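PDB 6E1R: tailspike protein from Acinetobacter phage vB_ApiP_P1, which probably recognises and hydrolyses the capsular polysaccharide of Acinetobacter baumannii, as a trimeric enzyme at the phage tail. Local coordinates for residues 77-80 with 81-85; 193-197 with 198-202; 399-403 with 404-408; 340-344 with 345-349; 471-475 with 476-480. One frame throughout, in Å; residues are numbered along the deposited sequence.

Contact 1. Residues 77-80 with 81-85; sequences GVLT and VSACG
Thr-80 reaches forward over the turn that follows it and takes hold of the backbone of Ala-83. The N-H of Ala-83 points at Thr-80 OG1, with N to OG1 at 3.2 Å and a moderately bent N-H...O angle of 146°. The same N-H also leans on the carbonyl of Thr-80, a weak bond of 3.1 Å from Ala-83 N to Thr-80 O. One donor is thus shared between the side-chain and main-chain oxygens of a single residue. A chi1 of 63° sets the hydroxyl between the backbone N and the carbonyl carbon, facing the turn, while CG2 stays beside the N. CB of Ala-83 lies beside the hydroxyl, 3.5 Å from Thr-80 OG1. One residue further on, the N-H of Cys-84 closes the next turn onto Val-81 O at 3.0 Å.

An apolar patch lies beside this polar grip: Leu-79 CD1 rests 4.1 Å from Cys-84 SG. Leu-79 also packs on Thr-103 and Ala-104 of helix 94-106, and Cys-84 sits on Ala-100 of the same helix. Ser-82 OG is hydrogen-bonded with Asp-114 OD2, and backbone bonds from Leu-79 and Val-81 to Val-112 attach the segment to strand 111-113.

The short strand 79-80 runs straight into a 3-10 turn opened by a threonine, at the N-terminal end of the parallel strands. A helix lying against that end, as 94-106 does here, is consistent with the helical cap that closes the N-terminal end of many parallel beta-helices.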
# COMPACT_ATOMS: atom_id res chain seq x y z
N GLY A 77 2.58 -12.88 -38.88
CA GLY A 77 1.88 -11.76 -38.28
C GLY A 77 2.69 -11.00 -37.27
O GLY A 77 2.13 -10.25 -36.46
N VAL A 78 4.01 -11.16 -37.29
CA VAL A 78 4.90 -10.55 -36.31
C VAL A 78 6.15 -10.06 -37.02
O VAL A 78 6.69 -10.74 -37.89
CB VAL A 78 5.25 -11.54 -35.18
CG1 VAL A 78 6.69 -11.37 -34.72
CG2 VAL A 78 4.29 -11.37 -34.01
N LEU A 79 6.60 -8.86 -36.65
CA LEU A 79 7.85 -8.30 -37.16
C LEU A 79 8.99 -8.71 -36.24
O LEU A 79 8.95 -8.44 -35.04
CB LEU A 79 7.76 -6.78 -37.27
CG LEU A 79 9.00 -6.08 -37.83
CD1 LEU A 79 9.42 -6.70 -39.15
CD2 LEU A 79 8.75 -4.59 -38.00
N THR A 80 10.01 -9.36 -36.81
CA THR A 80 11.13 -9.88 -36.04
C THR A 80 12.40 -9.16 -36.45
O THR A 80 12.52 -8.68 -37.58
CB THR A 80 11.30 -11.39 -36.25
OG1 THR A 80 11.62 -11.66 -37.63
CG2 THR A 80 10.03 -12.14 -35.88
N VAL A 81 13.36 -9.09 -35.52
CA VAL A 81 14.64 -8.45 -35.83
C VAL A 81 15.38 -9.25 -36.89
O VAL A 81 16.18 -8.69 -37.65
CB VAL A 81 15.48 -8.26 -34.55
CG1 VAL A 81 14.60 -7.87 -33.37
CG2 VAL A 81 16.30 -9.50 -34.23
N SER A 82 15.14 -10.57 -36.96
CA SER A 82 15.76 -11.37 -38.00
C SER A 82 15.28 -10.96 -39.38
O SER A 82 16.05 -11.01 -40.35
CB SER A 82 15.47 -12.86 -37.77
OG SER A 82 16.03 -13.31 -36.56
N ALA A 83 14.02 -10.53 -39.50
CA ALA A 83 13.50 -10.04 -40.76
C ALA A 83 14.03 -8.66 -41.12
O ALA A 83 13.67 -8.15 -42.19
CB ALA A 83 11.97 -10.01 -40.71
N CYS A 84 14.85 -8.04 -40.28
CA CYS A 84 15.42 -6.73 -40.57
C CYS A 84 16.93 -6.78 -40.81
O CYS A 84 17.58 -5.73 -40.82
CB CYS A 84 15.11 -5.76 -39.43
SG CYS A 84 13.34 -5.49 -39.15
N GLY A 85 17.49 -7.97 -41.00
CA GLY A 85 18.90 -8.11 -41.29
C GLY A 85 19.77 -8.66 -40.18
O GLY A 85 20.99 -8.68 -40.32

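Contact 2. Residues 193-197 with 198-202; sequences STFDH and CVFDR
A corner of the parallel beta-helix is made here, where strand 189-196 gives way to strand 199-200 and Phe-195, Cys-198 and Phe-200 meet on its inner side. His-197 takes the bend with a positive phi of 56°. Just past it, Cys-198 SG tucks in at the edge of the Phe-195 ring, near the ring plane and 4.3 Å from Phe-195 CB. The sulfur stands anti to its own carbonyl carbon (chi1 -67°), which turns it back toward the strand it has just left. The two phenyl rings approach across the corner: Phe-195 CD2 is 4.3 Å from Phe-200 CZ and lies at the edge of the Phe-200 ring. Each ring also belongs to a run of aromatics along the beta-helix interior, Phe-195 with Phe-166 and stacked on Phe-217, Phe-200 with Phe-171 and stacked on Phe-222.

The side chains of Asp-196 and His-197 leave the corner in the other direction. Asp-196 OD1 accepts a bond from His-197 ND1, modelled at 2.4 Å, a length too short to take literally. On the far side of the imidazole, NE2 is hydrogen-bonded with Thr-194 OG1 of the third subunit, and Tyr-165 of that subunit meets the ring edge-to-face.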
# COMPACT_ATOMS: atom_id res chain seq x y z
N SER A 193 7.19 4.48 -19.97
CA SER A 193 7.69 3.18 -20.38
C SER A 193 7.26 2.12 -19.37
O SER A 193 6.83 2.42 -18.26
CB SER A 193 9.21 3.18 -20.52
OG SER A 193 9.68 1.94 -21.02
N THR A 194 7.39 0.86 -19.79
CA THR A 194 7.09 -0.28 -18.93
C THR A 194 8.19 -1.32 -19.12
O THR A 194 8.54 -1.66 -20.25
CB THR A 194 5.73 -0.90 -19.26
OG1 THR A 194 4.70 0.08 -19.07
CG2 THR A 194 5.45 -2.10 -18.36
N PHE A 195 8.74 -1.80 -18.01
CA PHE A 195 9.75 -2.85 -18.01
C PHE A 195 9.13 -4.09 -17.38
O PHE A 195 9.01 -4.18 -16.15
CB PHE A 195 11.01 -2.40 -17.28
CG PHE A 195 11.70 -1.23 -17.93
CD1 PHE A 195 11.32 0.07 -17.63
CD2 PHE A 195 12.70 -1.44 -18.86
CE1 PHE A 195 11.95 1.14 -18.23
CE2 PHE A 195 13.34 -0.36 -19.47
CZ PHE A 195 12.96 0.93 -19.15
N ASP A 196 8.74 -5.05 -18.22
CA ASP A 196 8.04 -6.25 -17.78
C ASP A 196 9.03 -7.41 -17.75
O ASP A 196 9.46 -7.89 -18.80
CB ASP A 196 6.86 -6.56 -18.70
CG ASP A 196 6.05 -7.76 -18.24
OD1 ASP A 196 6.29 -8.25 -17.12
OD2 ASP A 196 5.17 -8.20 -19.01
N HIS A 197 9.38 -7.85 -16.54
CA HIS A 197 10.25 -9.02 -16.33
C HIS A 197 11.58 -8.87 -17.07
O HIS A 197 12.14 -9.85 -17.57
CB HIS A 197 9.55 -10.31 -16.74
CG HIS A 197 8.42 -10.71 -15.84
ND1 HIS A 197 7.23 -10.02 -15.79
CD2 HIS A 197 8.30 -11.72 -14.95
CE1 HIS A 197 6.42 -10.59 -14.91
NE2 HIS A 197 7.05 -11.62 -14.38
N CYS A 198 12.10 -7.65 -17.12
CA CYS A 198 13.40 -7.42 -17.74
C CYS A 198 14.51 -7.69 -16.74
O CYS A 198 14.41 -7.33 -15.57
CB CYS A 198 13.50 -6.00 -18.28
SG CYS A 198 12.40 -5.65 -19.68
N VAL A 199 15.57 -8.34 -17.21
CA VAL A 199 16.70 -8.71 -16.38
C VAL A 199 17.89 -7.85 -16.77
O VAL A 199 18.14 -7.61 -17.96
CB VAL A 199 17.04 -10.21 -16.52
CG1 VAL A 199 18.21 -10.59 -15.63
CG2 VAL A 199 15.82 -11.06 -16.20
N PHE A 200 18.63 -7.38 -15.76
CA PHE A 200 19.79 -6.53 -15.96
C PHE A 200 21.00 -7.25 -15.38
O PHE A 200 21.13 -7.36 -14.15
CB PHE A 200 19.58 -5.15 -15.32
CG PHE A 200 18.46 -4.37 -15.94
CD1 PHE A 200 17.14 -4.61 -15.57
CD2 PHE A 200 18.72 -3.40 -16.90
CE1 PHE A 200 16.11 -3.90 -16.15
CE2 PHE A 200 17.68 -2.68 -17.47
CZ PHE A 200 16.38 -2.93 -17.10
N ASP A 201 21.87 -7.74 -16.25
CA ASP A 201 23.01 -8.53 -15.82
C ASP A 201 24.01 -7.67 -15.07
O ASP A 201 24.20 -6.48 -15.36
CB ASP A 201 23.68 -9.19 -17.04
CG ASP A 201 24.63 -10.30 -16.65
OD1 ASP A 201 25.69 -10.01 -16.07
OD2 ASP A 201 24.31 -11.48 -16.92
N ARG A 202 24.66 -8.28 -14.07
CA ARG A 202 25.63 -7.56 -13.25
C ARG A 202 26.88 -7.18 -14.02
O ARG A 202 27.68 -6.38 -13.52
CB ARG A 202 26.01 -8.41 -12.04
CG ARG A 202 26.11 -7.63 -10.74
CD ARG A 202 26.72 -8.50 -9.65
NE ARG A 202 26.15 -9.85 -9.64
CZ ARG A 202 26.77 -10.92 -9.14
NH1 ARG A 202 27.98 -10.79 -8.60
NH2 ARG A 202 26.19 -12.10 -9.18

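Contact 3. Residues 399-403 with 404-408; sequences GSIGD and IRTLT
A chi1 of 58° in Ile-401 swings CG1 in between the backbone N and the carbonyl carbon, and an extended chi2 then carries CD1 straight out across the loop to Thr-406. Thr-406 answers with CG2, which its chi1 of 68° leaves anti to the carbonyl carbon, and the two side chains meet tip to tip, Ile-401 CD1 to Thr-406 CG2 at 3.7 Å. The hydroxyl stands slightly further off, with Thr-406 OG1 4.0 Å from Ile-401 CD1, and makes a weak bond with the backbone N of Met-409. CD1 also lies near the main chain, 3.9 Å from Ile-404 O.

What brings the two side chains together is a type II' beta turn. The N-H of Ile-404 bonds to Ile-401 O at 3.2 Å with an N-H...O angle of 159°, and Gly-402 stands at the first corner, where the positive phi favours glycine. Asp-403, at the second corner, directs its side chain out of the turn and packs on Gln-421 of the third subunit.

Arg-405 also leaves the loop outward, binding Asn-414 of its own chain and Ser-417 of the third subunit. On the inner side Ile-404 lies on Ile-385 and Ser-388 of strand 385-389, and Ile-401 on Leu-395 of strand 392-395, so that the turn folds over the last strands of the beta-helix.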
# COMPACT_ATOMS: atom_id res chain seq x y z
N GLY A 399 24.09 -2.82 16.83
CA GLY A 399 22.71 -2.39 16.71
C GLY A 399 22.26 -1.54 17.89
O GLY A 399 22.73 -1.69 19.01
N SER A 400 21.34 -0.62 17.60
CA SER A 400 20.84 0.30 18.61
C SER A 400 19.50 0.86 18.15
O SER A 400 19.30 1.10 16.96
CB SER A 400 21.83 1.44 18.86
OG SER A 400 22.05 2.19 17.68
N ILE A 401 18.59 1.06 19.10
CA ILE A 401 17.31 1.68 18.83
C ILE A 401 17.08 2.94 19.65
O ILE A 401 16.17 3.72 19.33
CB ILE A 401 16.14 0.70 19.04
CG1 ILE A 401 16.15 0.15 20.47
CG2 ILE A 401 16.19 -0.43 18.02
CD1 ILE A 401 15.02 -0.82 20.76
N GLY A 402 17.87 3.18 20.70
CA GLY A 402 17.70 4.39 21.49
C GLY A 402 16.36 4.39 22.21
O GLY A 402 15.97 3.40 22.84
N ASP A 403 15.65 5.51 22.11
CA ASP A 403 14.35 5.67 22.74
C ASP A 403 13.20 5.32 21.80
O ASP A 403 12.05 5.64 22.11
CB ASP A 403 14.18 7.10 23.25
CG ASP A 403 15.13 7.43 24.38
OD1 ASP A 403 15.53 6.50 25.12
OD2 ASP A 403 15.47 8.62 24.54
N ILE A 404 13.48 4.68 20.67
CA ILE A 404 12.43 4.29 19.73
C ILE A 404 11.75 3.02 20.24
O ILE A 404 12.42 2.08 20.69
CB ILE A 404 13.02 4.09 18.33
CG1 ILE A 404 13.72 5.37 17.86
CG2 ILE A 404 11.94 3.67 17.34
CD1 ILE A 404 14.42 5.23 16.53
N ARG A 405 10.43 3.00 20.18
CA ARG A 405 9.66 1.90 20.74
C ARG A 405 9.65 0.70 19.81
O ARG A 405 9.51 0.84 18.59
CB ARG A 405 8.22 2.35 21.03
CG ARG A 405 7.52 1.51 22.09
CD ARG A 405 6.12 2.05 22.37
NE ARG A 405 5.50 1.42 23.52
CZ ARG A 405 4.22 1.55 23.85
NH1 ARG A 405 3.42 2.30 23.10
NH2 ARG A 405 3.74 0.93 24.92
N THR A 406 9.78 -0.49 20.39
CA THR A 406 9.65 -1.76 19.70
C THR A 406 8.77 -2.68 20.54
O THR A 406 8.41 -2.36 21.67
CB THR A 406 11.01 -2.42 19.43
OG1 THR A 406 11.60 -2.84 20.66
CG2 THR A 406 11.95 -1.47 18.71
N LEU A 407 8.43 -3.83 19.96
CA LEU A 407 7.59 -4.79 20.68
C LEU A 407 8.29 -5.32 21.93
O LEU A 407 7.65 -5.55 22.96
CB LEU A 407 7.20 -5.94 19.76
CG LEU A 407 6.18 -5.61 18.66
CD1 LEU A 407 5.88 -6.84 17.82
CD2 LEU A 407 4.91 -5.04 19.26
N THR A 408 9.61 -5.50 21.86
CA THR A 408 10.39 -5.94 23.02
C THR A 408 10.91 -4.78 23.85
O THR A 408 11.49 -5.02 24.92
CB THR A 408 11.56 -6.82 22.57
OG1 THR A 408 12.38 -6.09 21.64
CG2 THR A 408 11.06 -8.09 21.91

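Contact 4. Residues 340-344 with 345-349; sequences NRPCS and VAIGK
Pro-342 and Ile-347 cross obliquely, with Pro-342 CG 3.8 Å from both CG1 and CD1 of Ile-347. The proline offers the tip of its ring, and the isoleucine lays the outer part of its longer branch against it. Next along the chain, Cys-343 joins the same apolar group. A chi1 of 54° sets its sulfur between the backbone N and the carbonyl carbon, aimed into the bend, where Cys-343 SG lies 3.8 Å from Ile-347 CG1 and against the peptide joining Ala-346 to Ile-347. CG1 of Ile-347 thus touches both the proline ring and the sulfur.

This is the loop between strand 331-338 and strand 346-350 of the parallel beta-helix; it doubles back at Ser-344 and Val-345, and the corner itself follows at Ile-347 and Gly-348. The directions 342 to 344 and 345 to 347 lie 155° apart, an almost complete reversal made without any hydrogen bond between the two halves. The preceding coil supplies backbone bonds instead, Ser-344 with Thr-314 and Val-345 with Pro-315. Pro-342 and Ile-347 both rest on Leu-367 of the next coil, and Pro-342 touches Ile-308 and Val-317 as well.

Ser-344, at the tip of the bend, turns its side chain outward. There Ser-344 OG makes a weak hydrogen bond to Thr-314 O and lies alongside a methyl of the next residue, 3.8 Å from Val-345 CG2.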
# COMPACT_ATOMS: atom_id res chain seq x y z
N ASN A 340 16.47 -8.05 8.05
CA ASN A 340 17.50 -8.81 8.76
C ASN A 340 18.86 -8.23 8.38
O ASN A 340 19.43 -8.58 7.34
CB ASN A 340 17.41 -10.29 8.41
CG ASN A 340 18.33 -11.15 9.25
OD1 ASN A 340 18.87 -10.69 10.25
ND2 ASN A 340 18.51 -12.40 8.84
N ARG A 341 19.39 -7.35 9.23
CA ARG A 341 20.64 -6.64 8.95
C ARG A 341 20.56 -5.84 7.66
O ARG A 341 21.23 -6.17 6.67
CB ARG A 341 21.84 -7.60 8.89
CG ARG A 341 22.07 -8.42 10.15
CD ARG A 341 23.18 -9.43 9.93
NE ARG A 341 24.09 -9.51 11.07
CZ ARG A 341 23.96 -10.34 12.10
NH1 ARG A 341 22.95 -11.19 12.15
NH2 ARG A 341 24.86 -10.31 13.08
N PRO A 342 19.76 -4.77 7.63
CA PRO A 342 19.61 -4.00 6.38
C PRO A 342 20.81 -3.14 6.05
O PRO A 342 20.98 -2.79 4.87
CB PRO A 342 18.37 -3.14 6.65
CG PRO A 342 18.38 -2.95 8.13
CD PRO A 342 18.93 -4.22 8.72
N CYS A 343 21.64 -2.78 7.02
CA CYS A 343 22.78 -1.90 6.80
C CYS A 343 23.71 -2.01 8.00
O CYS A 343 23.52 -2.87 8.87
CB CYS A 343 22.33 -0.46 6.56
SG CYS A 343 21.27 0.18 7.86
N SER A 344 24.71 -1.13 8.06
CA SER A 344 25.74 -1.20 9.09
C SER A 344 25.81 0.02 10.00
O SER A 344 26.35 -0.11 11.11
CB SER A 344 27.12 -1.41 8.45
OG SER A 344 27.46 -0.32 7.61
N VAL A 345 25.28 1.17 9.59
CA VAL A 345 25.35 2.37 10.43
C VAL A 345 23.94 2.81 10.84
O VAL A 345 23.63 2.88 12.03
CB VAL A 345 26.10 3.50 9.72
CG1 VAL A 345 26.20 4.72 10.63
CG2 VAL A 345 27.48 3.04 9.29
N ALA A 346 23.10 3.11 9.85
CA ALA A 346 21.74 3.55 10.13
C ALA A 346 20.89 3.32 8.89
O ALA A 346 21.36 3.52 7.77
CB ALA A 346 21.70 5.03 10.53
N ILE A 347 19.64 2.90 9.09
CA ILE A 347 18.75 2.65 7.96
C ILE A 347 18.49 3.94 7.20
O ILE A 347 18.70 4.02 5.98
CB ILE A 347 17.43 2.01 8.44
CG1 ILE A 347 17.71 0.64 9.06
CG2 ILE A 347 16.45 1.89 7.29
CD1 ILE A 347 16.48 -0.02 9.66
N GLY A 348 18.05 4.98 7.90
CA GLY A 348 17.82 6.26 7.27
C GLY A 348 18.86 7.29 7.65
O GLY A 348 19.05 7.58 8.84
N LYS A 349 19.55 7.85 6.66
CA LYS A 349 20.56 8.88 6.88
C LYS A 349 20.04 10.19 6.31
O LYS A 349 19.71 10.27 5.12
CB LYS A 349 21.89 8.50 6.24
CG LYS A 349 22.91 9.63 6.24
CD LYS A 349 23.21 10.13 7.65
CE LYS A 349 24.15 11.33 7.62
NZ LYS A 349 24.40 11.89 8.98

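Contact 5. Residues 471-475 with 476-480; sequences NAIFG and TTAAA
Ile-473 points its longer branch straight at the loop that follows the strand, and the loop bends round the end of it. CD1 of Ile-473 is 3.9 Å from Ala-478 CB and also lies against the main chain, 3.7 Å from Thr-476 O and 3.6 Å from Thr-477 C. One methyl therefore meets both an alanine methyl and a row of peptide atoms. A chi1 of 61° sets CG1 between the backbone N and the carbonyl carbon, and a near-extended chi2 carries CD1 outward from there.

Phe-474, the next residue, turns the opposite way and meets the ring of Phe-541 edge-to-face. Strand 465-474 ends here; it belongs to the antiparallel sheet of the C-terminal domain, and the loop leads on to its antiparallel neighbour, strand 484-494. Gly-475 makes the bend at phi 98°, psi -145°, backbone angles that call for glycine.

A water bridges the carbonyl of Gly-475 and the hydroxyl of Thr-476 on the outside of the bend, donating to Gly-475 O at 2.8 Å and hydrogen-bonded with Thr-476 OG1 at 3.0 Å. Thr-476 and Thr-477 both direct their side chains away from the strand. Beyond Ala-478, which packs on Ser-463 of the third subunit, Ala-479 makes backbone hydrogen bonds to that subunit.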
# COMPACT_ATOMS: atom_id res chain seq x y z
N ASN A 471 8.70 24.20 42.02
CA ASN A 471 9.80 23.52 42.68
C ASN A 471 11.07 24.31 42.39
O ASN A 471 11.60 24.26 41.28
CB ASN A 471 9.93 22.07 42.20
CG ASN A 471 11.01 21.30 42.93
OD1 ASN A 471 11.46 20.25 42.47
ND2 ASN A 471 11.43 21.81 44.08
N ALA A 472 11.55 25.05 43.39
CA ALA A 472 12.76 25.85 43.26
C ALA A 472 13.93 25.08 43.86
O ALA A 472 13.81 24.47 44.93
CB ALA A 472 12.60 27.20 43.96
N ILE A 473 15.06 25.10 43.16
CA ILE A 473 16.26 24.40 43.58
C ILE A 473 17.45 25.34 43.47
O ILE A 473 17.41 26.37 42.78
CB ILE A 473 16.52 23.13 42.75
CG1 ILE A 473 16.71 23.48 41.28
CG2 ILE A 473 15.38 22.13 42.93
CD1 ILE A 473 17.28 22.36 40.45
N PHE A 474 18.53 24.98 44.16
CA PHE A 474 19.79 25.69 44.08
C PHE A 474 20.59 25.16 42.89
O PHE A 474 20.78 23.95 42.76
CB PHE A 474 20.59 25.53 45.37
CG PHE A 474 21.86 26.32 45.40
CD1 PHE A 474 21.85 27.70 45.23
CD2 PHE A 474 23.08 25.69 45.59
CE1 PHE A 474 23.02 28.43 45.26
CE2 PHE A 474 24.26 26.41 45.62
CZ PHE A 474 24.23 27.78 45.46
N GLY A 475 21.05 26.07 42.04
CA GLY A 475 21.76 25.68 40.84
C GLY A 475 20.87 25.65 39.61
O GLY A 475 19.96 26.47 39.48
N THR A 476 21.13 24.71 38.71
CA THR A 476 20.39 24.62 37.45
C THR A 476 19.58 23.34 37.35
O THR A 476 18.38 23.39 37.04
CB THR A 476 21.36 24.72 36.26
OG1 THR A 476 22.12 25.93 36.37
CG2 THR A 476 20.59 24.74 34.95
N THR A 477 20.19 22.18 37.60
CA THR A 477 19.53 20.89 37.46
C THR A 477 19.63 20.14 38.78
O THR A 477 20.70 20.09 39.40
CB THR A 477 20.16 20.07 36.33
OG1 THR A 477 19.96 20.74 35.08
CG2 THR A 477 19.53 18.68 36.26
N ALA A 478 18.51 19.56 39.21
CA ALA A 478 18.46 18.86 40.48
C ALA A 478 19.32 17.60 40.45
O ALA A 478 19.44 16.93 39.42
CB ALA A 478 17.02 18.50 40.84
N ALA A 479 19.92 17.29 41.59
CA ALA A 479 20.72 16.09 41.75
C ALA A 479 20.57 15.61 43.19
O ALA A 479 19.73 16.13 43.95
CB ALA A 479 22.19 16.36 41.38
N ALA A 480 21.37 14.62 43.57
CA ALA A 480 21.33 14.13 44.94
C ALA A 480 21.86 15.19 45.89
O ALA A 480 22.96 15.72 45.70
CB ALA A 480 22.15 12.85 45.07
O HOH W 1 20.04 28.00 37.15

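From the N terminus the order is contact 1, contact 2, contact 4, contact 3, contact 5; each closes a local turn before the next opens, so none nest or cross. Contact 1 starts the parallel strands beside helix 94-106. Contact 2, its centre about 22 Å from that of contact 1, bends a middle coil of the beta-helix and faces the other subunits. Contact 4 turns a later coil, and contact 3 folds over the last ones; their nearest atoms are about 6 Å apart without touching. Contact 5 lies in the antiparallel C-terminal domain, its centre about 86 Å from that of contact 1. Contacts 2, 3 and 5 all reach the third subunit.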